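YjbQ family protein (Sulfolobus tokodaii, PDB 1VE0) is an uncharacterised UPF0047 (YjbQ) family protein that binds zinc. Local coordinates at the interface of chains A and B. Sequence-based numbering; all coordinates share one arbitrary frame. Chains: chain A/B, hypothetical protein (ST2072).

The interface of chains A and B. Residues chain A 50-52, 109, 111-112; chain B 41-44, 90, 95.
The backbone of chain B leaves strand 35-41 at B:Val41 and continues as a loop through B:Thr44, presenting its carbonyls to the end of strand 46-51 and the 109-112 loop of chain A. ND2 of A:Asn51 donates to the main-chain O of B:Thr44 at 3.0 Å, in the carbonyl plane and on a lone pair, while OD1 turns back to accept the N-H of A:Glu52; this donor stands above the plane of the side-chain carbonyl, off its lone pairs. Asparagine suits this place because one short amide serves both chains. An alanine here would lose both bonds and would probably loosen the exit from strand 46-51 at A:Glu52 and the grip on B:Thr44. In compact B:Thr44, OG1 sits between the backbone N and the carbonyl carbon (chi1 62°), leaving CG2 anti to the carbonyl carbon, so the methyl packs against A:Trp111 O at 3.6 Å and slides past CG of A:Gln112. A:Gln112, extended beyond CG, crosses B:Lys42 at about a right angle, long enough for NE2 to make a weak bond to B:Val41 O. Its OE1 accepts the N-H of A:Gly109 on a lone pair at 2.8 Å, which fixes the amide's rotation and directs NE2 to a water 2.7 Å away; that water also meets A:Ile50 O and B:His43 O. The amide of B:Asn95 suits its place: ND2 holds B:Val41 O almost along the C=O axis, while OD1 lies 3.6 Å from CG1 of apolar, branched A:Ile50. Side-chain-free A:Gly109 lets CB of B:Lys42 approach its CA to 3.6 Å. The patch joins two subunits of the three-copy deposited assembly, which, if biological, it would help hold together, and may steady A:Glu52, a possible zinc ligand.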
loop_
_atom_site.group_PDB
_atom_site.type_symbol
_atom_site.label_atom_id
_atom_site.label_comp_id
_atom_site.label_asym_id
_atom_site.label_seq_id
_atom_site.Cartn_x
_atom_site.Cartn_y
_atom_site.Cartn_z
ATOM N N ILE A 50 -8.217 -3.771 -2.455
ATOM C CA ILE A 50 -8.736 -4.434 -3.652
ATOM C C ILE A 50 -8.819 -5.902 -3.248
ATOM O O ILE A 50 -7.790 -6.547 -3.058
ATOM C CB ILE A 50 -7.786 -4.355 -4.875
ATOM C CG1 ILE A 50 -7.397 -2.910 -5.171
ATOM C CG2 ILE A 50 -8.473 -4.976 -6.111
ATOM C CD1 ILE A 50 -8.571 -1.982 -5.399
ATOM N N ASN A 51 -10.032 -6.430 -3.094
ATOM C CA ASN A 51 -10.169 -7.827 -2.724
ATOM C C ASN A 51 -11.548 -8.398 -3.049
ATOM O O ASN A 51 -12.310 -7.791 -3.787
ATOM C CB ASN A 51 -9.831 -8.005 -1.242
ATOM C CG ASN A 51 -9.098 -9.306 -0.977
ATOM O OD1 ASN A 51 -9.719 -10.350 -0.798
ATOM N ND2 ASN A 51 -7.764 -9.252 -0.979
ATOM N N GLU A 52 -11.877 -9.561 -2.498
ATOM C CA GLU A 52 -13.169 -10.165 -2.820
ATOM C C GLU A 52 -14.282 -9.631 -1.929
ATOM O O GLU A 52 -14.147 -9.576 -0.707
ATOM C CB GLU A 52 -13.085 -11.694 -2.724
ATOM C CG GLU A 52 -14.351 -12.402 -3.204
ATOM C CD GLU A 52 -14.271 -13.920 -3.113
ATOM O OE1 GLU A 52 -15.306 -14.581 -3.334
ATOM O OE2 GLU A 52 -13.179 -14.454 -2.829
ATOM N N GLY A 109 -9.147 -8.954 -11.548
ATOM C CA GLY A 109 -9.111 -10.406 -11.542
ATOM C C GLY A 109 -10.506 -10.936 -11.278
ATOM O O GLY A 109 -11.414 -10.172 -10.935
ATOM N N TRP A 111 -11.982 -12.457 -8.837
ATOM C CA TRP A 111 -12.584 -12.105 -7.560
ATOM C C TRP A 111 -12.274 -10.704 -7.023
ATOM O O TRP A 111 -12.608 -10.417 -5.881
ATOM C CB TRP A 111 -12.172 -13.139 -6.503
ATOM C CG TRP A 111 -12.340 -14.559 -6.962
ATOM C CD1 TRP A 111 -11.347 -15.454 -7.233
ATOM C CD2 TRP A 111 -13.577 -15.228 -7.254
ATOM N NE1 TRP A 111 -11.887 -16.644 -7.682
ATOM C CE2 TRP A 111 -13.252 -16.532 -7.705
ATOM C CE3 TRP A 111 -14.927 -14.854 -7.183
ATOM C CZ2 TRP A 111 -14.229 -17.462 -8.083
ATOM C CZ3 TRP A 111 -15.902 -15.786 -7.563
ATOM C CH2 TRP A 111 -15.544 -17.071 -8.006
ATOM N N GLN A 112 -11.666 -9.839 -7.832
ATOM C CA GLN A 112 -11.322 -8.496 -7.362
ATOM C C GLN A 112 -12.397 -7.432 -7.465
ATOM O O GLN A 112 -13.014 -7.229 -8.516
ATOM C CB GLN A 112 -10.083 -7.946 -8.077
ATOM C CG GLN A 112 -8.777 -8.593 -7.723
ATOM C CD GLN A 112 -7.623 -7.877 -8.377
ATOM O OE1 GLN A 112 -7.675 -7.556 -9.572
ATOM N NE2 GLN A 112 -6.568 -7.616 -7.607
ATOM N N VAL B 41 -0.890 -7.809 -8.854
ATOM C CA VAL B 41 -1.423 -9.156 -9.041
ATOM C C VAL B 41 -2.927 -8.948 -9.072
ATOM O O VAL B 41 -3.461 -8.135 -8.315
ATOM C CB VAL B 41 -1.064 -10.159 -7.915
ATOM C CG1 VAL B 41 0.411 -10.537 -8.021
ATOM C CG2 VAL B 41 -1.423 -9.582 -6.526
ATOM N N LYS B 42 -3.611 -9.645 -9.967
ATOM C CA LYS B 42 -5.056 -9.518 -10.039
ATOM C C LYS B 42 -5.660 -10.607 -9.169
ATOM O O LYS B 42 -6.794 -11.033 -9.386
ATOM C CB LYS B 42 -5.544 -9.666 -11.481
ATOM C CG LYS B 42 -4.973 -8.645 -12.449
ATOM C CD LYS B 42 -5.523 -8.899 -13.848
ATOM C CE LYS B 42 -4.773 -8.135 -14.906
ATOM N NZ LYS B 42 -5.324 -8.445 -16.265
ATOM N N HIS B 43 -4.887 -11.043 -8.177
ATOM C CA HIS B 43 -5.308 -12.081 -7.237
ATOM C C HIS B 43 -5.760 -11.439 -5.929
ATOM O O HIS B 43 -5.394 -10.300 -5.643
ATOM C CB HIS B 43 -4.139 -13.018 -6.948
ATOM C CG HIS B 43 -3.657 -13.763 -8.147
ATOM N ND1 HIS B 43 -4.460 -14.633 -8.852
ATOM C CD2 HIS B 43 -2.444 -13.795 -8.751
ATOM C CE1 HIS B 43 -3.763 -15.171 -9.840
ATOM N NE2 HIS B 43 -2.537 -14.678 -9.801
ATOM N N THR B 44 -6.529 -12.173 -5.129
ATOM C CA THR B 44 -7.001 -11.640 -3.861
ATOM C C THR B 44 -6.391 -12.366 -2.675
ATOM O O THR B 44 -6.642 -11.996 -1.535
ATOM C CB THR B 44 -8.540 -11.745 -3.726
ATOM O OG1 THR B 44 -8.922 -13.124 -3.761
ATOM C CG2 THR B 44 -9.241 -11.006 -4.851
ATOM N N SER B 90 -3.754 -10.331 2.770
ATOM C CA SER B 90 -3.438 -9.797 1.438
ATOM C C SER B 90 -4.065 -8.414 1.208
ATOM O O SER B 90 -3.486 -7.568 0.525
ATOM C CB SER B 90 -3.937 -10.746 0.331
ATOM O OG SER B 90 -3.156 -11.938 0.255
ATOM N N ASN B 95 -2.206 -5.453 -3.057
ATOM C CA ASN B 95 -1.948 -6.308 -4.211
ATOM C C ASN B 95 -0.995 -5.676 -5.208
ATOM O O ASN B 95 -0.818 -6.198 -6.305
ATOM C CB ASN B 95 -3.256 -6.640 -4.916
ATOM C CG ASN B 95 -3.882 -5.425 -5.547
ATOM O OD1 ASN B 95 -4.090 -4.406 -4.887
ATOM N ND2 ASN B 95 -4.180 -5.518 -6.842
HETATM O O HOH W 1 -9.073 -12.639 -8.388
HETATM O O HOH W 2 -6.701 -7.998 -4.908
#